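Phenylacetic acid degradation protein PaaI from Thermus thermophilus probably hydrolyses acyl-coenzyme A thioesters, as a member of the PaaI family of hot-dog-fold thioesterases. One contact in two of its structures: PDB 1WN3 (chain A, 2.10 Å), residues G59-L64 and G112-L117, and PDB 1WLU (chain B, 1.45 Å), residues G59-L64 and G112-L117. One frame, after least-squares fit of the local backbone (RMSD 0.16 Å); residues are numbered along the deposited sequences.

Structure 1 (1WN3); sequences GPAVAL and GTVFRL. With HXC (hexanoyl-coenzyme A), chain C.
Val62 and Phe115 form an antiparallel hydrogen-bonded pair, Val62 N to Phe115 O at 3.0 Å and Phe115 N to Val62 O at 2.9 Å, joining strands 61-70 and 105-116 at the hot-dog sheet's edge. Leu64 N also bonds to Thr113 O. Val62 lies along hexanoyl-coenzyme A: CB is 3.9 Å from pantetheine CP4, CG1, anti to the carbonyl carbon (chi1 -66°), touches Leu117 CD1 at 4.1 Å, and CG2, between backbone N and carbonyl carbon, meets CP8 at 3.7 Å and Phe115 CB. Leu64 packs slantwise on Phe115 CB, its CD1 3.6 Å from CP8. Phe115 CZ lies 3.5 Å from phosphate oxygen O21. Ala63 N donates a nearly straight bond (161°) to thioester oxygen OM2 at 2.9 Å. Ser90, Arg91 and Arg92 of a third subunit and Phe71, Arg72 and Lys105 of a second complete this coenzyme A site. Ala61, on the other sheet face, packs its CB on Val114. Arg116 NH1 bonds to Ser90 O, and a water donates to Gly59 O and weakly accepts from Arg116 NE.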
loop_
_atom_site.group_PDB
_atom_site.type_symbol
_atom_site.label_atom_id
_atom_site.label_comp_id
_atom_site.label_asym_id
_atom_site.label_seq_id
_atom_site.Cartn_x
_atom_site.Cartn_y
_atom_site.Cartn_z
ATOM N N GLY A 59 -20.845 -7.283 9.488
ATOM C CA GLY A 59 -21.284 -8.405 8.678
ATOM C C GLY A 59 -20.063 -9.100 8.096
ATOM O O GLY A 59 -18.941 -8.626 8.272
ATOM N N PRO A 60 -20.244 -10.218 7.381
ATOM C CA PRO A 60 -19.106 -10.936 6.801
ATOM C C PRO A 60 -18.248 -10.086 5.863
ATOM O O PRO A 60 -18.756 -9.417 4.961
ATOM C CB PRO A 60 -19.774 -12.112 6.089
ATOM C CG PRO A 60 -21.088 -11.534 5.663
ATOM C CD PRO A 60 -21.519 -10.784 6.906
ATOM N N ALA A 61 -16.940 -10.118 6.093
ATOM C CA ALA A 61 -15.999 -9.362 5.280
ATOM C C ALA A 61 -14.645 -10.059 5.223
ATOM O O ALA A 61 -14.201 -10.662 6.202
ATOM C CB ALA A 61 -15.844 -7.954 5.846
ATOM N N VAL A 62 -13.996 -9.983 4.065
ATOM C CA VAL A 62 -12.687 -10.599 3.886
ATOM C C VAL A 62 -11.650 -9.570 3.448
ATOM O O VAL A 62 -11.949 -8.655 2.679
ATOM C CB VAL A 62 -12.731 -11.727 2.833
ATOM C CG1 VAL A 62 -13.606 -12.880 3.333
ATOM C CG2 VAL A 62 -13.267 -11.186 1.529
ATOM N N ALA A 63 -10.431 -9.737 3.943
ATOM C CA ALA A 63 -9.336 -8.839 3.623
ATOM C C ALA A 63 -9.078 -8.779 2.122
ATOM O O ALA A 63 -9.014 -9.806 1.443
ATOM C CB ALA A 63 -8.081 -9.286 4.347
ATOM N N LEU A 64 -8.925 -7.564 1.616
ATOM C CA LEU A 64 -8.658 -7.341 0.206
ATOM C C LEU A 64 -7.231 -6.819 0.014
ATOM O O LEU A 64 -6.370 -7.457 -0.584
ATOM C CB LEU A 64 -9.673 -6.296 -0.282
ATOM C CG LEU A 64 -9.965 -6.352 -1.785
ATOM C CD1 LEU A 64 -10.421 -7.725 -2.271
ATOM C CD2 LEU A 64 -11.077 -5.385 -2.197
ATOM N N GLY A 112 -6.184 -0.992 6.092
ATOM C CA GLY A 112 -6.766 -2.120 5.395
ATOM C C GLY A 112 -8.156 -1.902 4.842
ATOM O O GLY A 112 -8.960 -1.145 5.395
ATOM N N THR A 113 -8.430 -2.575 3.732
ATOM C CA THR A 113 -9.722 -2.497 3.087
ATOM C C THR A 113 -10.304 -3.900 2.934
ATOM O O THR A 113 -9.607 -4.830 2.529
ATOM C CB THR A 113 -9.605 -1.836 1.706
ATOM O OG1 THR A 113 -9.181 -0.476 1.868
ATOM C CG2 THR A 113 -10.941 -1.869 0.981
ATOM N N VAL A 114 -11.578 -4.049 3.276
ATOM C CA VAL A 114 -12.241 -5.337 3.161
ATOM C C VAL A 114 -13.281 -5.328 2.061
ATOM O O VAL A 114 -13.726 -4.274 1.601
ATOM C CB VAL A 114 -12.980 -5.748 4.463
ATOM C CG1 VAL A 114 -11.984 -5.996 5.581
ATOM C CG2 VAL A 114 -13.994 -4.671 4.856
ATOM N N PHE A 115 -13.652 -6.531 1.646
ATOM C CA PHE A 115 -14.667 -6.747 0.634
ATOM C C PHE A 115 -15.821 -7.312 1.468
ATOM O O PHE A 115 -15.647 -8.303 2.179
ATOM C CB PHE A 115 -14.151 -7.765 -0.388
ATOM C CG PHE A 115 -15.159 -8.162 -1.428
ATOM C CD1 PHE A 115 -16.171 -9.071 -1.128
ATOM C CD2 PHE A 115 -15.080 -7.649 -2.718
ATOM C CE1 PHE A 115 -17.091 -9.467 -2.100
ATOM C CE2 PHE A 115 -15.995 -8.036 -3.700
ATOM C CZ PHE A 115 -17.002 -8.949 -3.390
ATOM N N ARG A 116 -16.982 -6.672 1.411
ATOM C CA ARG A 116 -18.126 -7.126 2.198
ATOM C C ARG A 116 -18.978 -8.147 1.456
ATOM O O ARG A 116 -19.727 -7.795 0.548
ATOM C CB ARG A 116 -18.975 -5.919 2.613
ATOM C CG ARG A 116 -18.192 -4.881 3.412
ATOM C CD ARG A 116 -19.076 -3.729 3.851
ATOM N NE ARG A 116 -20.151 -4.190 4.726
ATOM C CZ ARG A 116 -21.194 -3.453 5.091
ATOM N NH1 ARG A 116 -21.318 -2.205 4.659
ATOM N NH2 ARG A 116 -22.113 -3.967 5.896
ATOM N N LEU A 117 -18.857 -9.414 1.850
ATOM C CA LEU A 117 -19.601 -10.500 1.217
ATOM C C LEU A 117 -21.106 -10.271 1.267
ATOM O O LEU A 117 -21.586 -9.819 2.323
ATOM C CB LEU A 117 -19.266 -11.832 1.897
ATOM C CG LEU A 117 -17.817 -12.325 1.791
ATOM C CD1 LEU A 117 -17.613 -13.556 2.667
ATOM C CD2 LEU A 117 -17.501 -12.646 0.336
HETATM C C2 HXC C . -12.513 -22.125 -1.718
HETATM C C4 HXC C . -13.017 -20.005 -2.740
HETATM C C5 HXC C . -14.027 -19.785 -1.753
HETATM C C6 HXC C . -14.208 -20.775 -0.800
HETATM C C8 HXC C . -13.981 -18.095 -3.080
HETATM N N9 HXC C . -13.023 -18.897 -3.570
HETATM N N7 HXC C . -14.622 -18.557 -1.998
HETATM N N3 HXC C . -12.316 -21.167 -2.664
HETATM N N1 HXC C . -13.472 -21.921 -0.776
HETATM N N6 HXC C . -15.170 -20.570 0.143
HETATM C "C1'" HXC C . -12.267 -18.492 -4.755
HETATM C "C2'" HXC C . -12.905 -18.655 -6.139
HETATM O "O2'" HXC C . -13.062 -20.045 -6.461
HETATM C "C3'" HXC C . -11.822 -18.018 -7.005
HETATM O "O3'" HXC C . -10.673 -18.892 -7.172
HETATM C "C4'" HXC C . -11.488 -16.789 -6.133
HETATM O "O4'" HXC C . -11.615 -17.220 -4.779
HETATM C "C5'" HXC C . -12.401 -15.550 -6.375
HETATM O "O5'" HXC C . -13.812 -15.710 -6.006
HETATM P P1 HXC C . -15.015 -15.275 -6.907
HETATM O O11 HXC C . -16.007 -16.457 -6.945
HETATM O O12 HXC C . -14.556 -14.814 -8.317
HETATM O O6 HXC C . -15.781 -14.098 -6.223
HETATM P P2 HXC C . -15.265 -12.710 -5.706
HETATM O O21 HXC C . -16.462 -12.045 -4.978
HETATM O O22 HXC C . -14.826 -11.882 -6.927
HETATM O O7 HXC C . -14.066 -12.828 -4.698
HETATM C CPB HXC C . -13.514 -11.633 -4.052
HETATM C CPA HXC C . -12.914 -12.036 -2.700
HETATM C CP7 HXC C . -11.831 -13.071 -3.081
HETATM C CP9 HXC C . -14.106 -12.592 -1.872
HETATM C CP8 HXC C . -12.356 -10.780 -2.005
HETATM O OP3 HXC C . -10.800 -12.429 -3.844
HETATM C CP6 HXC C . -11.196 -13.840 -1.926
HETATM O OP2 HXC C . -11.712 -14.853 -1.465
HETATM N NP2 HXC C . -10.042 -13.300 -1.488
HETATM C CP5 HXC C . -9.297 -13.906 -0.393
HETATM C CP4 HXC C . -9.651 -13.317 0.965
HETATM C CP3 HXC C . -8.698 -13.872 1.998
HETATM O OP1 HXC C . -8.380 -15.059 2.017
HETATM N NP1 HXC C . -8.261 -12.925 2.854
HETATM C CP2 HXC C . -7.333 -13.050 3.986
HETATM C CP1 HXC C . -7.630 -14.238 4.903
HETATM S S HXC C . -9.327 -14.292 5.658
HETATM P P3 HXC C . -10.463 -19.499 -8.607
HETATM O O31 HXC C . -10.562 -18.396 -9.704
HETATM O O32 HXC C . -11.563 -20.572 -8.840
HETATM O O33 HXC C . -9.037 -20.108 -8.615
HETATM C CM1 HXC C . -10.023 -12.705 6.081
HETATM C CM2 HXC C . -11.352 -12.624 6.788
HETATM C CM3 HXC C . -11.127 -12.123 8.225
HETATM O OM2 HXC C . -9.404 -11.683 5.822
HETATM C CM4 HXC C . -10.435 -13.178 9.103
HETATM C CM5 HXC C . -9.093 -12.712 9.716
HETATM C CM6 HXC C . -7.913 -12.753 8.768
HETATM O O HOH W 1 -18.819 -5.930 6.589
#

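Structure 2 (1WLU); sequences GPAVAL and GTVFRL.
Two backbone bonds, Val62 N to Phe115 O at 3.1 Å and Phe115 N to Val62 O at 2.8 Å, make Val62 and Phe115 an antiparallel hydrogen-bonded pair. Leu64 N also bonds to Thr113 O. From the CB of Val62 two branches spread: CG1, anti to the carbonyl carbon (chi1 -66°), touches Leu117 CD1 at 4.1 Å, while CG2, between backbone N and carbonyl carbon, sits 4.3 Å from Phe115 CB and 4.0 Å from Phe115 O. Leu64 packs slantwise on Phe115, with Leu64 CG 3.7 Å from Phe115 CB. A glycerol, probably from the crystallisation liquor, is bound in this part of the coenzyme A site and is hydrogen-bonded to Ala63 N and Ala61 O. Ala61, on the other sheet face, packs its CB on Val114. Arg116 NH1 bonds to Ser90 O of its own chain. Between the two segments at their outer end, a water donates to Gly59 O and accepts from Arg116 NE, 2.9 Å from each.

How the two compare
Hexanoyl-coenzyme A is the main difference: it lies against Ala61(A), Val62(A), Ala63(A), Leu64(A) and Phe115(A) in structure 1 and is absent from structure 2, where a glycerol is bound at this place, wholly or in part. The pocket is therefore not empty in either crystal. The strands do not answer: the backbone coincides within the error, and the bonds Val62(A) N to Phe115(A) O, Phe115(A) N to Val62(A) O and Leu64(A) N to Thr113(A) O have counterparts in chain B. Arg116(B) keeps its place, and the water near Gly59(A) and Arg116(A) has its counterpart at the same spot. With the ligand goes the bond from Ala63(A) N to the thioester oxygen OM2, 2.9 Å long; Ala63(B) N instead donates to the glycerol, which is also hydrogen-bonded to Ala61(B) O, where Ala61(A) touched the acyl chain. Val62(A) loses the pantetheine and acyl carbons that its CB, CG1 and CG2 touch, yet Val62(B) and Leu117(B) keep their places. The contacts of Leu64(A) with methyl CP8 and of Phe115(A) CZ with phosphate oxygen O21 disappear as well.

Structure 2 (1WLU)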
loop_
_atom_site.group_PDB
_atom_site.type_symbol
_atom_site.label_atom_id
_atom_site.label_comp_id
_atom_site.label_asym_id
_atom_site.label_seq_id
_atom_site.Cartn_x
_atom_site.Cartn_y
_atom_site.Cartn_z
ATOM N N GLY B 59 -20.795 -7.195 9.372
ATOM C CA GLY B 59 -21.253 -8.300 8.550
ATOM C C GLY B 59 -20.037 -9.017 7.997
ATOM O O GLY B 59 -18.927 -8.489 8.085
ATOM N N PRO B 60 -20.202 -10.215 7.421
ATOM C CA PRO B 60 -19.080 -10.977 6.863
ATOM C C PRO B 60 -18.228 -10.158 5.902
ATOM O O PRO B 60 -18.744 -9.537 4.973
ATOM C CB PRO B 60 -19.772 -12.148 6.174
ATOM C CG PRO B 60 -20.976 -12.369 7.045
ATOM C CD PRO B 60 -21.466 -10.959 7.270
ATOM N N ALA B 61 -16.919 -10.171 6.129
ATOM C CA ALA B 61 -15.999 -9.420 5.285
ATOM C C ALA B 61 -14.631 -10.080 5.263
ATOM O O ALA B 61 -14.197 -10.659 6.260
ATOM C CB ALA B 61 -15.877 -7.991 5.796
ATOM N N VAL B 62 -13.961 -9.991 4.120
ATOM C CA VAL B 62 -12.632 -10.563 3.965
ATOM C C VAL B 62 -11.686 -9.492 3.445
ATOM O O VAL B 62 -12.078 -8.616 2.672
ATOM C CB VAL B 62 -12.632 -11.762 2.990
ATOM C CG1 VAL B 62 -13.445 -12.909 3.582
ATOM C CG2 VAL B 62 -13.196 -11.344 1.645
ATOM N N ALA B 63 -10.434 -9.567 3.875
ATOM C CA ALA B 63 -9.438 -8.592 3.468
ATOM C C ALA B 63 -9.127 -8.610 1.982
ATOM O O ALA B 63 -9.068 -9.670 1.356
ATOM C CB ALA B 63 -8.155 -8.809 4.252
ATOM N N LEU B 64 -8.943 -7.418 1.425
ATOM C CA LEU B 64 -8.562 -7.259 0.031
ATOM C C LEU B 64 -7.110 -6.788 0.021
ATOM O O LEU B 64 -6.222 -7.505 -0.436
ATOM C CB LEU B 64 -9.442 -6.221 -0.676
ATOM C CG LEU B 64 -10.874 -6.629 -1.036
ATOM C CD1 LEU B 64 -11.595 -5.441 -1.652
ATOM C CD2 LEU B 64 -10.856 -7.805 -2.004
ATOM N N GLY B 112 -6.237 -1.063 6.207
ATOM C CA GLY B 112 -6.769 -2.171 5.435
ATOM C C GLY B 112 -8.172 -1.991 4.901
ATOM O O GLY B 112 -8.994 -1.298 5.500
ATOM N N THR B 113 -8.435 -2.618 3.761
ATOM C CA THR B 113 -9.742 -2.554 3.130
ATOM C C THR B 113 -10.281 -3.961 2.942
ATOM O O THR B 113 -9.554 -4.866 2.530
ATOM C CB THR B 113 -9.656 -1.853 1.766
ATOM O OG1 THR B 113 -9.322 -0.477 1.973
ATOM C CG2 THR B 113 -10.986 -1.945 1.023
ATOM N N VAL B 114 -11.557 -4.140 3.265
ATOM C CA VAL B 114 -12.210 -5.434 3.128
ATOM C C VAL B 114 -13.275 -5.398 2.052
ATOM O O VAL B 114 -13.733 -4.331 1.632
ATOM C CB VAL B 114 -12.941 -5.879 4.426
ATOM C CG1 VAL B 114 -11.956 -6.095 5.548
ATOM C CG2 VAL B 114 -13.993 -4.841 4.815
ATOM N N PHE B 115 -13.659 -6.590 1.613
ATOM C CA PHE B 115 -14.723 -6.761 0.644
ATOM C C PHE B 115 -15.854 -7.325 1.499
ATOM O O PHE B 115 -15.654 -8.295 2.232
ATOM C CB PHE B 115 -14.319 -7.767 -0.435
ATOM C CG PHE B 115 -15.411 -8.065 -1.422
ATOM C CD1 PHE B 115 -16.235 -9.174 -1.256
ATOM C CD2 PHE B 115 -15.632 -7.224 -2.507
ATOM C CE1 PHE B 115 -17.263 -9.440 -2.159
ATOM C CE2 PHE B 115 -16.656 -7.480 -3.415
ATOM C CZ PHE B 115 -17.473 -8.591 -3.240
ATOM N N ARG B 116 -17.023 -6.696 1.435
ATOM C CA ARG B 116 -18.164 -7.148 2.224
ATOM C C ARG B 116 -18.932 -8.210 1.450
ATOM O O ARG B 116 -19.430 -7.956 0.353
ATOM C CB ARG B 116 -19.066 -5.960 2.556
ATOM C CG ARG B 116 -18.317 -4.809 3.221
ATOM C CD ARG B 116 -19.257 -3.683 3.602
ATOM N NE ARG B 116 -20.144 -4.072 4.695
ATOM C CZ ARG B 116 -21.227 -3.394 5.056
ATOM N NH1 ARG B 116 -21.567 -2.286 4.410
ATOM N NH2 ARG B 116 -21.969 -3.822 6.068
ATOM N N LEU B 117 -19.012 -9.402 2.032
ATOM C CA LEU B 117 -19.692 -10.532 1.405
ATOM C C LEU B 117 -21.211 -10.420 1.478
ATOM O O LEU B 117 -21.711 -9.558 2.228
ATOM C CB LEU B 117 -19.243 -11.833 2.076
ATOM C CG LEU B 117 -17.734 -12.095 2.122
ATOM C CD1 LEU B 117 -17.454 -13.323 2.975
ATOM C CD2 LEU B 117 -17.198 -12.282 0.710
HETATM O O HOH W 2 -18.917 -6.004 6.545
#